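Local coordinates for protein branched-chain-amino-acid aminotransferase (Deinococcus radiodurans, PDB 3UYY) that probably transfers the amino group of leucine, valine or isoleucine to 2-oxoglutarate, using pyridoxal 5'-phosphate as cofactor, at residues D191-H196 with G204-A209; T235-G240 with S259-P264. All coordinates share one frame; numbering follows the deposited sequence.

Contact 1: D191-H196 with G204-A209. With PLP (pyridoxal-5'-phosphate), chain D.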
loop_
_atom_site.group_PDB
_atom_site.type_symbol
_atom_site.label_atom_id
_atom_site.label_comp_id
_atom_site.label_asym_id
_atom_site.label_seq_id
_atom_site.Cartn_x
_atom_site.Cartn_y
_atom_site.Cartn_z
ATOM N N ASP B 191 -8.134 0.933 10.296
ATOM C CA ASP B 191 -8.705 1.398 9.033
ATOM C C ASP B 191 -7.910 0.838 7.850
ATOM O O ASP B 191 -6.686 0.890 7.848
ATOM C CB ASP B 191 -8.663 2.929 8.933
ATOM C CG ASP B 191 -9.338 3.629 10.103
ATOM O OD1 ASP B 191 -10.535 3.363 10.372
ATOM O OD2 ASP B 191 -8.667 4.469 10.743
ATOM N N ARG B 192 -8.593 0.306 6.843
ATOM C CA ARG B 192 -7.900 -0.205 5.662
ATOM C C ARG B 192 -7.657 0.944 4.663
ATOM O O ARG B 192 -6.958 0.775 3.661
ATOM C CB ARG B 192 -8.718 -1.314 4.989
ATOM C CG ARG B 192 -10.058 -0.860 4.450
ATOM C CD ARG B 192 -10.834 -2.006 3.817
ATOM N NE ARG B 192 -10.549 -2.196 2.391
ATOM C CZ ARG B 192 -9.442 -2.746 1.904
ATOM N NH1 ARG B 192 -8.493 -3.168 2.723
ATOM N NH2 ARG B 192 -9.292 -2.895 0.598
ATOM N N ALA B 193 -8.227 2.116 4.939
ATOM C CA ALA B 193 -8.049 3.268 4.061
ATOM C C ALA B 193 -8.401 4.593 4.729
ATOM O O ALA B 193 -9.234 4.646 5.636
ATOM C CB ALA B 193 -8.879 3.095 2.798
ATOM N N ALA B 194 -7.761 5.665 4.266
ATOM C CA ALA B 194 -8.010 7.002 4.799
ATOM C C ALA B 194 -9.284 7.588 4.186
ATOM O O ALA B 194 -9.768 7.101 3.164
ATOM C CB ALA B 194 -6.833 7.901 4.497
ATOM N N PRO B 195 -9.849 8.641 4.806
ATOM C CA PRO B 195 -11.070 9.225 4.232
ATOM C C PRO B 195 -10.840 9.660 2.784
ATOM O O PRO B 195 -11.697 9.471 1.923
ATOM C CB PRO B 195 -11.377 10.392 5.172
ATOM C CG PRO B 195 -10.035 10.734 5.762
ATOM C CD PRO B 195 -9.423 9.381 6.006
ATOM N N HIS B 196 -9.667 10.222 2.521
ATOM C CA HIS B 196 -9.319 10.655 1.173
ATOM C C HIS B 196 -8.025 9.980 0.740
ATOM O O HIS B 196 -7.027 10.644 0.449
ATOM C CB HIS B 196 -9.168 12.177 1.113
ATOM C CG HIS B 196 -10.439 12.918 1.388
ATOM N ND1 HIS B 196 -11.058 12.905 2.621
ATOM C CD2 HIS B 196 -11.219 13.680 0.585
ATOM C CE1 HIS B 196 -12.163 13.626 2.564
ATOM N NE2 HIS B 196 -12.284 14.107 1.340
ATOM N N GLY B 204 -2.672 -2.558 -3.797
ATOM C CA GLY B 204 -2.090 -3.322 -2.703
ATOM C C GLY B 204 -2.115 -2.723 -1.311
ATOM O O GLY B 204 -2.461 -3.410 -0.343
ATOM N N GLY B 205 -1.748 -1.451 -1.201
ATOM C CA GLY B 205 -1.741 -0.797 0.092
ATOM C C GLY B 205 -2.968 -1.034 0.959
ATOM O O GLY B 205 -2.821 -1.300 2.157
ATOM N N ASN B 206 -4.168 -0.949 0.381
ATOM C CA ASN B 206 -5.397 -1.143 1.162
ATOM C C ASN B 206 -5.490 -2.539 1.791
ATOM O O ASN B 206 -6.007 -2.697 2.908
ATOM C CB ASN B 206 -6.654 -0.911 0.307
ATOM C CG ASN B 206 -6.613 0.391 -0.488
ATOM O OD1 ASN B 206 -6.058 1.405 -0.046
ATOM N ND2 ASN B 206 -7.231 0.368 -1.667
ATOM N N TYR B 207 -5.017 -3.551 1.066
ATOM C CA TYR B 207 -5.041 -4.918 1.574
ATOM C C TYR B 207 -3.962 -5.116 2.645
ATOM O O TYR B 207 -4.181 -5.813 3.642
ATOM C CB TYR B 207 -4.859 -5.919 0.420
ATOM C CG TYR B 207 -5.997 -5.817 -0.573
ATOM C CD1 TYR B 207 -5.958 -4.896 -1.618
ATOM C CD2 TYR B 207 -7.171 -6.551 -0.394
ATOM C CE1 TYR B 207 -7.049 -4.706 -2.443
ATOM C CE2 TYR B 207 -8.270 -6.357 -1.217
ATOM C CZ TYR B 207 -8.201 -5.434 -2.235
ATOM O OH TYR B 207 -9.303 -5.216 -3.044
ATOM N N ALA B 208 -2.810 -4.488 2.438
ATOM C CA ALA B 208 -1.705 -4.578 3.377
ATOM C C ALA B 208 -2.174 -4.105 4.755
ATOM O O ALA B 208 -1.890 -4.723 5.773
ATOM C CB ALA B 208 -0.537 -3.724 2.887
ATOM N N ALA B 209 -2.926 -3.020 4.772
ATOM C CA ALA B 209 -3.434 -2.473 6.013
ATOM C C ALA B 209 -4.452 -3.377 6.697
ATOM O O ALA B 209 -4.580 -3.358 7.922
ATOM C CB ALA B 209 -4.067 -1.103 5.746
HETATM N N1 PLP D . -14.052 -4.623 -1.796
HETATM C C2 PLP D . -12.786 -5.131 -1.611
HETATM C C2A PLP D . -11.883 -4.454 -0.576
HETATM C C3 PLP D . -12.381 -6.257 -2.389
HETATM O O3 PLP D . -11.144 -6.766 -2.216
HETATM C C4 PLP D . -13.289 -6.849 -3.352
HETATM C C4A PLP D . -12.777 -8.101 -4.187
HETATM C C5 PLP D . -14.631 -6.244 -3.493
HETATM C C6 PLP D . -14.970 -5.144 -2.704
HETATM C C5A PLP D . -15.712 -6.699 -4.431
HETATM O O4P PLP D . -15.610 -6.185 -5.718
HETATM P P PLP D . -16.106 -7.027 -6.958
HETATM O O1P PLP D . -15.362 -8.271 -7.051
HETATM O O2P PLP D . -15.764 -6.069 -8.140
HETATM O O3P PLP D . -17.591 -7.118 -6.898
HETATM O O HOH W 1 -5.471 -1.225 9.183
#
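Arg192 reaches from the loop 191-196 to helix 204-219 and points the NH2 end of its guanidinium at a face of the Tyr207 ring, the two planes steeply inclined. CZ stands 5.0 Å from the Tyr207 ring centroid, 11° off the ring normal, a cation-pi contact, with NH2 above the face, displaced toward the rim. Asn206 CB covers one face of the guanidinium, 3.3 Å from Arg192 NH2, while Arg192 NH1 lies 2.5 Å from Asn206 O. The arginine gets there with CG between backbone N and carbonyl carbon (chi1 63°) and a bend at chi3 (-89°). In this class-IV aminotransferase Tyr207 is among the residues that bind the cofactor: its OH shares a 2.5 Å hydrogen bond with PLP O3, which lies at the edge of the tyrosine ring, in its plane; the same OH is hydrogen-bonded to Lys202 NZ. Arg192 NH2 sits 3.2 Å from the methyl carbon PLP C2A. With an alanine here the guanidinium is gone, and the Tyr207 face is likely to lose its cation and C2A its neighbour. Asn206 OD1 bonds to Thr198. Ala209 CB packs on Arg192 CA, and a water bridges Asp191 O and Ala209 O; Asp191 OD2 binds His196 N of the second subunit.

Contact 2: T235-G240 with S259-P264. With PLP (pyridoxal-5'-phosphate), chain D.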
loop_
_atom_site.group_PDB
_atom_site.type_symbol
_atom_site.label_atom_id
_atom_site.label_comp_id
_atom_site.label_asym_id
_atom_site.label_seq_id
_atom_site.Cartn_x
_atom_site.Cartn_y
_atom_site.Cartn_z
ATOM N N THR B 235 -20.168 4.795 10.559
ATOM C CA THR B 235 -20.871 4.276 9.396
ATOM C C THR B 235 -20.171 3.077 8.739
ATOM O O THR B 235 -18.948 3.038 8.637
ATOM C CB THR B 235 -21.081 5.409 8.376
ATOM O OG1 THR B 235 -22.402 5.318 7.850
ATOM C CG2 THR B 235 -20.081 5.329 7.239
ATOM N N ILE B 236 -20.959 2.101 8.298
ATOM C CA ILE B 236 -20.409 0.907 7.658
ATOM C C ILE B 236 -19.774 1.210 6.318
ATOM O O ILE B 236 -20.377 1.858 5.465
ATOM C CB ILE B 236 -21.483 -0.183 7.436
ATOM C CG1 ILE B 236 -21.807 -0.873 8.765
ATOM C CG2 ILE B 236 -20.988 -1.204 6.420
ATOM C CD1 ILE B 236 -22.858 -1.963 8.646
ATOM N N GLU B 237 -18.554 0.719 6.142
ATOM C CA GLU B 237 -17.797 0.924 4.910
ATOM C C GLU B 237 -17.789 -0.307 4.015
ATOM O O GLU B 237 -18.468 -0.339 2.993
ATOM C CB GLU B 237 -16.348 1.299 5.241
ATOM C CG GLU B 237 -16.152 2.721 5.730
ATOM C CD GLU B 237 -15.931 3.707 4.596
ATOM O OE1 GLU B 237 -14.847 3.668 3.980
ATOM O OE2 GLU B 237 -16.837 4.518 4.314
ATOM N N GLU B 238 -17.023 -1.320 4.425
ATOM C CA GLU B 238 -16.851 -2.559 3.657
ATOM C C GLU B 238 -16.413 -3.715 4.538
ATOM O O GLU B 238 -16.230 -3.538 5.734
ATOM C CB GLU B 238 -15.736 -2.380 2.643
ATOM C CG GLU B 238 -16.088 -1.781 1.348
ATOM C CD GLU B 238 -14.979 -2.044 0.359
ATOM O OE1 GLU B 238 -13.872 -1.477 0.536
ATOM O OE2 GLU B 238 -15.216 -2.845 -0.573
ATOM N N ALA B 239 -16.180 -4.876 3.919
ATOM C CA ALA B 239 -15.723 -6.075 4.634
ATOM C C ALA B 239 -14.246 -6.405 4.403
ATOM O O ALA B 239 -13.715 -7.338 5.007
ATOM C CB ALA B 239 -16.560 -7.287 4.250
ATOM N N GLY B 240 -13.573 -5.665 3.534
ATOM C CA GLY B 240 -12.170 -5.968 3.304
ATOM C C GLY B 240 -11.929 -6.798 2.052
ATOM O O GLY B 240 -10.864 -6.711 1.433
ATOM N N SER B 259 -19.711 5.683 -0.266
ATOM C CA SER B 259 -18.547 6.337 0.301
ATOM C C SER B 259 -17.450 6.487 -0.728
ATOM O O SER B 259 -17.326 5.668 -1.632
ATOM C CB SER B 259 -18.026 5.515 1.480
ATOM O OG SER B 259 -16.661 5.793 1.739
ATOM N N PRO B 260 -16.645 7.551 -0.610
ATOM C CA PRO B 260 -15.535 7.821 -1.534
ATOM C C PRO B 260 -14.347 6.914 -1.228
ATOM O O PRO B 260 -13.385 6.866 -2.001
ATOM C CB PRO B 260 -15.186 9.280 -1.253
ATOM C CG PRO B 260 -16.452 9.846 -0.614
ATOM C CD PRO B 260 -16.909 8.715 0.251
ATOM N N SER B 261 -14.408 6.210 -0.093
ATOM C CA SER B 261 -13.311 5.336 0.311
ATOM C C SER B 261 -13.563 3.827 0.198
ATOM O O SER B 261 -12.706 3.024 0.579
ATOM C CB SER B 261 -12.860 5.679 1.738
ATOM O OG SER B 261 -13.918 5.537 2.667
ATOM N N ILE B 262 -14.725 3.429 -0.313
ATOM C CA ILE B 262 -14.977 2.001 -0.479
ATOM C C ILE B 262 -14.735 1.648 -1.934
ATOM O O ILE B 262 -14.830 2.501 -2.816
ATOM C CB ILE B 262 -16.416 1.596 -0.088
ATOM C CG1 ILE B 262 -17.423 2.284 -1.010
ATOM C CG2 ILE B 262 -16.653 1.923 1.384
ATOM C CD1 ILE B 262 -18.839 1.777 -0.855
ATOM N N LEU B 263 -14.402 0.385 -2.175
ATOM C CA LEU B 263 -14.125 -0.084 -3.530
ATOM C C LEU B 263 -15.432 -0.186 -4.305
ATOM O O LEU B 263 -16.428 -0.693 -3.784
ATOM C CB LEU B 263 -13.445 -1.459 -3.463
ATOM C CG LEU B 263 -12.741 -2.052 -4.693
ATOM C CD1 LEU B 263 -13.753 -2.347 -5.776
ATOM C CD2 LEU B 263 -11.672 -1.086 -5.205
ATOM N N PRO B 264 -15.465 0.332 -5.546
ATOM C CA PRO B 264 -16.715 0.229 -6.311
ATOM C C PRO B 264 -16.869 -1.187 -6.885
ATOM O O PRO B 264 -16.473 -1.487 -8.013
ATOM C CB PRO B 264 -16.573 1.327 -7.371
ATOM C CG PRO B 264 -15.083 1.448 -7.554
ATOM C CD PRO B 264 -14.546 1.320 -6.149
HETATM N N1 PLP D . -14.052 -4.623 -1.796
HETATM C C2 PLP D . -12.786 -5.131 -1.611
HETATM C C2A PLP D . -11.883 -4.454 -0.576
HETATM C C3 PLP D . -12.381 -6.257 -2.389
HETATM O O3 PLP D . -11.144 -6.766 -2.216
HETATM C C4 PLP D . -13.289 -6.849 -3.352
HETATM C C4A PLP D . -12.777 -8.101 -4.187
HETATM C C5 PLP D . -14.631 -6.244 -3.493
HETATM C C6 PLP D . -14.970 -5.144 -2.704
HETATM C C5A PLP D . -15.712 -6.699 -4.431
HETATM O O4P PLP D . -15.610 -6.185 -5.718
HETATM P P PLP D . -16.106 -7.027 -6.958
HETATM O O1P PLP D . -15.362 -8.271 -7.051
HETATM O O2P PLP D . -15.764 -6.069 -8.140
HETATM O O3P PLP D . -17.591 -7.118 -6.898
HETATM O O HOH W 2 -12.023 0.520 2.013
#
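The pyridine-nitrogen side of the cofactor pocket is built here, where the weakly bonded, bulged strand 236-238 meets the loop 259-264 and presents a glutamate to PLP, as in other fold-type IV enzymes. Glu237 and Glu238 together stand opposite Tyr227, a classic beta bulge, and each sends its carboxylate to a different part of the loop. Glu238 OE2 comes within 2.5 Å of PLP N1, a placement consistent with the carboxylate favouring a protonated pyridine nitrogen. Its chain runs extended beyond CG (chi2 -164°), and CG rests against Ile262 CB at 3.7 Å. The other oxygen, OE1, accepts a weak but nearly straight bond from Leu263 N (3.3 Å, 169° at the hydrogen), and a water links that oxygen to Ser261 O, which probably helps to fix the rotation of the carboxylate. Leu263 CB lies above the plane of the pyridine ring at its N1 end, slightly outside the rim, in van der Waals contact with PLP N1 (3.6 Å).

Glu237 instead bends at chi2 (-88°), bringing its carboxylate to two serines. Ser261 OG donates a very short bond of 2.5 Å to OE1. Ser259 OG reaches OE2 at 2.9 Å from the syn side, close to the carboxylate plane, so each oxygen of this buried acid has its own hydroxyl donor. Ser259 OG also accepts from Ser261 N at 2.9 Å, closing an ST turn that places both hydroxyls before the glutamate. Ile262 CG2 touches both glutamates, against Glu237 O and Glu238 CG.

Strand 236-238 pairs antiparallel with strand 224-228 through Tyr227, while the loop runs from strand 253-257 to helix 266-276; on the far end of the loop, Leu263 and Pro264 pack against Arg100 and Met103 of helix 94-107.

Overall arrangement
Contacts 1 and 2 show how one cofactor can be held from several directions by segments that follow one another along the chain: both segments of contact 1 precede those of contact 2 in the sequence. Their centres lie 10 Å apart, and both touch PLP, contact 1 at the phenolic oxygen and methyl, contact 2 at the ring nitrogen and, through Gly240 O, at the same methyl. They also meet directly. Arg192 NE is 3.9 Å from Glu238 OE1, a long, weak ion pair joining the two sides, and Tyr207 CE2 packs 3.7 Å from Gly240 O. Farther from the ring, Ala194 O lies 3.7 Å from Ser261 CB. Arg100, Ser265, Ile266, Thr267 and Thr304 supply further hydrogen bonds to the cofactor.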